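Local structure of putative hydrolase (Bacteroides ovatus, 4HBS) at residues A[131-141]-A[147-158]. The protein is of unknown function but is probably a hydrolase, built as a five-bladed beta-propeller of the beta-fructosidase clan. Residues are numbered along the deposited sequence; the frame is centred on the assembly and turned at random.
Sequences VRTHIRHPKAT and IQAGEIDQDYLY
The contact joins the type I beta turn from His137 to Ala140, in 131-141, to the Schellman-capped end of helix 144-148 and the loop into propeller strand 156-165, in 147-158. At the helix end Arg132, extended from CG to NE, sends NH2 to Gln148 O (2.8 Å, N-H...O 167°) within its guanidinium plane and on a carbonyl lone pair; weak bonds from NE to Ile147 O and Gln148 O add to the grip. The Arg136 chain bends at chi3 (72°), and Ile147 CG1 lies over one face of its guanidinium. Arg136 NH1 makes a salt bridge to Asp153 OD1 (2.7 Å) and a hydrogen bond to the syn lone pair of OD2 (2.9 Å), the two planar groups nearly coplanar. A leucine in place of Arg136 would probably leave the buried Asp153 carboxylate without its countercharge. A water also holds Asp153 OD2, linking it to His137 N and Tyr156 O. Beyond the turn, Asp155 OD2 takes Thr141 N (2.9 Å) on its syn lone pair and Thr141 OG1 (2.8 Å) from outside the carboxylate plane. Lys139 CB sits over the Tyr156 ring, 3.9 Å from its centroid, a CH-pi contact, while His137 CD2 comes over a face of Tyr158 (3.4 Å to CZ). Strand 210-218 receives Tyr158 OH through Asp215, strand 187-197 meets His137 through Phe189, and strand 169-178 pairs with Leu157 through Val177.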
loop_
_atom_site.group_PDB
_atom_site.type_symbol
_atom_site.label_atom_id
_atom_site.label_comp_id
_atom_site.label_asym_id
_atom_site.label_seq_id
_atom_site.Cartn_x
_atom_site.Cartn_y
_atom_site.Cartn_z
ATOM N N VAL A 131 9.835 -15.475 -10.270
ATOM C CA VAL A 131 9.876 -15.594 -8.817
ATOM C C VAL A 131 8.670 -16.360 -8.288
ATOM O O VAL A 131 7.650 -16.456 -8.970
ATOM C CB VAL A 131 9.940 -14.144 -8.267
ATOM C CG1 VAL A 131 9.671 -14.065 -6.768
ATOM C CG2 VAL A 131 11.280 -13.502 -8.616
ATOM N N ARG A 132 8.819 -16.939 -7.077
ATOM C CA ARG A 132 7.762 -17.646 -6.353
ATOM C C ARG A 132 7.175 -16.739 -5.260
ATOM O O ARG A 132 7.873 -15.854 -4.761
ATOM C CB ARG A 132 8.322 -18.903 -5.698
ATOM C CG ARG A 132 9.129 -19.773 -6.619
ATOM C CD ARG A 132 9.509 -21.049 -5.923
ATOM N NE ARG A 132 10.210 -21.972 -6.814
ATOM C CZ ARG A 132 11.507 -21.924 -7.114
ATOM N NH1 ARG A 132 12.281 -20.973 -6.604
ATOM N NH2 ARG A 132 12.039 -22.827 -7.928
ATOM N N THR A 133 5.916 -16.986 -4.860
ATOM C CA THR A 133 5.239 -16.234 -3.789
ATOM C C THR A 133 6.147 -16.187 -2.511
ATOM O O THR A 133 6.705 -17.221 -2.122
ATOM C CB THR A 133 3.886 -16.903 -3.473
ATOM O OG1 THR A 133 3.100 -17.010 -4.661
ATOM C CG2 THR A 133 3.114 -16.182 -2.394
ATOM N N HIS A 134 6.311 -14.994 -1.891
ATOM C CA HIS A 134 7.165 -14.855 -0.716
ATOM C C HIS A 134 6.590 -15.636 0.469
ATOM O O HIS A 134 7.315 -16.449 1.047
ATOM C CB HIS A 134 7.403 -13.373 -0.342
ATOM C CG HIS A 134 7.819 -13.155 1.081
ATOM N ND1 HIS A 134 9.106 -13.403 1.499
ATOM C CD2 HIS A 134 7.095 -12.718 2.135
ATOM C CE1 HIS A 134 9.135 -13.106 2.786
ATOM N NE2 HIS A 134 7.943 -12.697 3.214
ATOM N N ILE A 135 5.302 -15.391 0.837
ATOM C CA ILE A 135 4.666 -16.080 1.958
ATOM C C ILE A 135 3.393 -16.738 1.435
ATOM O O ILE A 135 2.534 -16.095 0.827
ATOM C CB ILE A 135 4.441 -15.157 3.182
ATOM C CG1 ILE A 135 3.989 -15.970 4.413
ATOM C CG2 ILE A 135 3.476 -14.031 2.895
ATOM C CD1 ILE A 135 4.138 -15.256 5.721
ATOM N N ARG A 136 3.308 -18.041 1.651
ATOM C CA ARG A 136 2.248 -18.898 1.153
ATOM C C ARG A 136 1.214 -19.133 2.238
ATOM O O ARG A 136 1.582 -19.267 3.403
ATOM C CB ARG A 136 2.878 -20.246 0.704
ATOM C CG ARG A 136 2.625 -20.579 -0.723
ATOM C CD ARG A 136 3.568 -21.621 -1.284
ATOM N NE ARG A 136 3.309 -22.977 -0.777
ATOM C CZ ARG A 136 2.316 -23.781 -1.164
ATOM N NH1 ARG A 136 1.438 -23.377 -2.071
ATOM N NH2 ARG A 136 2.200 -24.998 -0.647
ATOM N N HIS A 137 -0.066 -19.242 1.869
ATOM C CA HIS A 137 -1.095 -19.523 2.855
ATOM C C HIS A 137 -1.146 -21.039 3.179
ATOM O O HIS A 137 -1.270 -21.863 2.263
ATOM C CB HIS A 137 -2.473 -19.051 2.396
ATOM C CG HIS A 137 -3.428 -18.987 3.535
ATOM N ND1 HIS A 137 -3.991 -20.124 4.061
ATOM C CD2 HIS A 137 -3.803 -17.928 4.281
ATOM C CE1 HIS A 137 -4.707 -19.721 5.098
ATOM N NE2 HIS A 137 -4.623 -18.407 5.264
ATOM N N PRO A 138 -1.163 -21.421 4.478
ATOM C CA PRO A 138 -1.257 -22.847 4.836
ATOM C C PRO A 138 -2.384 -23.638 4.168
ATOM O O PRO A 138 -2.198 -24.826 3.933
ATOM C CB PRO A 138 -1.497 -22.802 6.336
ATOM C CG PRO A 138 -0.880 -21.554 6.780
ATOM C CD PRO A 138 -1.031 -20.576 5.680
ATOM N N LYS A 139 -3.551 -23.006 3.885
ATOM C CA LYS A 139 -4.683 -23.689 3.240
ATOM C C LYS A 139 -4.458 -23.921 1.723
ATOM O O LYS A 139 -5.253 -24.641 1.126
ATOM C CB LYS A 139 -5.997 -22.892 3.427
ATOM C CG LYS A 139 -6.593 -22.966 4.825
ATOM C CD LYS A 139 -7.919 -22.171 4.950
ATOM C CE LYS A 139 -9.163 -23.021 4.745
ATOM N NZ LYS A 139 -10.422 -22.218 4.834
ATOM N N ALA A 140 -3.424 -23.290 1.087
ATOM C CA ALA A 140 -3.165 -23.434 -0.355
ATOM C C ALA A 140 -2.749 -24.839 -0.669
ATOM O O ALA A 140 -1.849 -25.367 -0.019
ATOM C CB ALA A 140 -2.104 -22.462 -0.810
ATOM N N THR A 141 -3.411 -25.456 -1.658
ATOM C CA THR A 141 -3.254 -26.868 -1.987
ATOM C C THR A 141 -2.168 -27.219 -3.023
ATOM O O THR A 141 -1.888 -28.416 -3.158
ATOM C CB THR A 141 -4.608 -27.417 -2.460
ATOM O OG1 THR A 141 -5.066 -26.647 -3.575
ATOM C CG2 THR A 141 -5.658 -27.409 -1.341
ATOM N N ILE A 147 5.098 -25.919 -6.582
ATOM C CA ILE A 147 5.646 -24.644 -6.099
ATOM C C ILE A 147 7.097 -24.536 -6.515
ATOM O O ILE A 147 7.495 -23.461 -6.948
ATOM C CB ILE A 147 5.477 -24.465 -4.564
ATOM C CG1 ILE A 147 3.982 -24.318 -4.197
ATOM C CG2 ILE A 147 6.268 -23.247 -4.059
ATOM C CD1 ILE A 147 3.176 -23.160 -4.981
ATOM N N GLN A 148 7.888 -25.635 -6.423
ATOM C CA GLN A 148 9.283 -25.614 -6.884
ATOM C C GLN A 148 9.301 -25.370 -8.373
ATOM O O GLN A 148 10.140 -24.616 -8.843
ATOM C CB GLN A 148 10.035 -26.916 -6.548
ATOM C CG GLN A 148 11.527 -26.869 -6.922
ATOM C CD GLN A 148 12.235 -28.155 -6.596
ATOM O OE1 GLN A 148 12.246 -28.604 -5.443
ATOM N NE2 GLN A 148 12.831 -28.793 -7.597
ATOM N N ALA A 149 8.328 -25.953 -9.110
ATOM C CA ALA A 149 8.201 -25.783 -10.555
ATOM C C ALA A 149 7.616 -24.409 -10.961
ATOM O O ALA A 149 7.277 -24.234 -12.127
ATOM C CB ALA A 149 7.350 -26.901 -11.142
ATOM N N GLY A 150 7.521 -23.450 -10.033
ATOM C CA GLY A 150 7.069 -22.096 -10.320
ATOM C C GLY A 150 5.578 -21.877 -10.458
ATOM O O GLY A 150 5.179 -20.753 -10.777
ATOM N N GLU A 151 4.721 -22.903 -10.183
ATOM C CA GLU A 151 3.267 -22.692 -10.231
ATOM C C GLU A 151 2.908 -21.768 -9.057
ATOM O O GLU A 151 3.504 -21.895 -7.984
ATOM C CB GLU A 151 2.449 -24.020 -10.138
ATOM C CG GLU A 151 2.738 -25.165 -11.128
ATOM C CD GLU A 151 2.979 -24.873 -12.601
ATOM O OE1 GLU A 151 2.283 -23.996 -13.163
ATOM O OE2 GLU A 151 3.815 -25.585 -13.209
ATOM N N ILE A 152 1.991 -20.803 -9.269
ATOM C CA ILE A 152 1.578 -19.866 -8.220
ATOM C C ILE A 152 0.154 -20.224 -7.733
ATOM O O ILE A 152 -0.705 -20.601 -8.535
ATOM C CB ILE A 152 1.662 -18.429 -8.740
ATOM C CG1 ILE A 152 3.078 -18.074 -9.263
ATOM C CG2 ILE A 152 1.192 -17.450 -7.682
ATOM C CD1 ILE A 152 4.157 -18.199 -8.349
ATOM N N ASP A 153 -0.085 -20.072 -6.414
ATOM C CA ASP A 153 -1.371 -20.374 -5.761
ATOM C C ASP A 153 -2.457 -19.456 -6.187
ATOM O O ASP A 153 -2.278 -18.238 -6.143
ATOM C CB ASP A 153 -1.262 -20.242 -4.237
ATOM C CG ASP A 153 -0.270 -21.180 -3.643
ATOM O OD1 ASP A 153 -0.422 -22.405 -3.843
ATOM O OD2 ASP A 153 0.698 -20.697 -3.035
ATOM N N GLN A 154 -3.617 -20.023 -6.542
ATOM C CA GLN A 154 -4.782 -19.239 -6.940
ATOM C C GLN A 154 -5.932 -19.405 -5.982
ATOM O O GLN A 154 -6.896 -18.661 -6.120
ATOM C CB GLN A 154 -5.238 -19.626 -8.354
ATOM C CG GLN A 154 -4.136 -19.626 -9.397
ATOM C CD GLN A 154 -3.463 -18.299 -9.536
ATOM O OE1 GLN A 154 -2.318 -18.125 -9.139
ATOM N NE2 GLN A 154 -4.161 -17.323 -10.090
ATOM N N ASP A 155 -5.822 -20.317 -4.983
ATOM C CA ASP A 155 -6.904 -20.635 -4.051
ATOM C C ASP A 155 -6.839 -19.771 -2.806
ATOM O O ASP A 155 -7.723 -18.927 -2.608
ATOM C CB ASP A 155 -6.921 -22.146 -3.673
ATOM C CG ASP A 155 -5.583 -22.826 -3.330
ATOM O OD1 ASP A 155 -4.512 -22.176 -3.499
ATOM O OD2 ASP A 155 -5.609 -24.002 -2.895
ATOM N N TYR A 156 -5.803 -19.968 -1.969
ATOM C CA TYR A 156 -5.611 -19.227 -0.724
ATOM C C TYR A 156 -4.310 -18.461 -0.814
ATOM O O TYR A 156 -3.319 -18.999 -1.312
ATOM C CB TYR A 156 -5.624 -20.190 0.470
ATOM C CG TYR A 156 -6.931 -20.944 0.549
ATOM C CD1 TYR A 156 -8.092 -20.318 0.982
ATOM C CD2 TYR A 156 -7.049 -22.230 0.024
ATOM C CE1 TYR A 156 -9.321 -20.980 0.977
ATOM C CE2 TYR A 156 -8.273 -22.899 0.004
ATOM C CZ TYR A 156 -9.408 -22.273 0.488
ATOM O OH TYR A 156 -10.628 -22.919 0.506
ATOM N N LEU A 157 -4.303 -17.207 -0.382
ATOM C CA LEU A 157 -3.081 -16.405 -0.474
ATOM C C LEU A 157 -3.030 -15.331 0.599
ATOM O O LEU A 157 -3.955 -15.211 1.403
ATOM C CB LEU A 157 -2.969 -15.766 -1.895
ATOM C CG LEU A 157 -4.097 -14.814 -2.300
ATOM C CD1 LEU A 157 -3.718 -13.377 -2.075
ATOM C CD2 LEU A 157 -4.438 -14.978 -3.718
ATOM N N TYR A 158 -1.907 -14.585 0.621
ATOM C CA TYR A 158 -1.653 -13.499 1.547
ATOM C C TYR A 158 -1.378 -12.228 0.773
ATOM O O TYR A 158 -0.644 -12.265 -0.215
ATOM C CB TYR A 158 -0.434 -13.822 2.447
ATOM C CG TYR A 158 -0.736 -14.697 3.653
ATOM C CD1 TYR A 158 -1.728 -14.345 4.568
ATOM C CD2 TYR A 158 0.022 -15.829 3.924
ATOM C CE1 TYR A 158 -2.002 -15.136 5.685
ATOM C CE2 TYR A 158 -0.237 -16.621 5.045
ATOM C CZ TYR A 158 -1.273 -16.289 5.905
ATOM O OH TYR A 158 -1.557 -17.065 7.000
HETATM O O HOH W 1 -0.467 -18.863 -1.147
#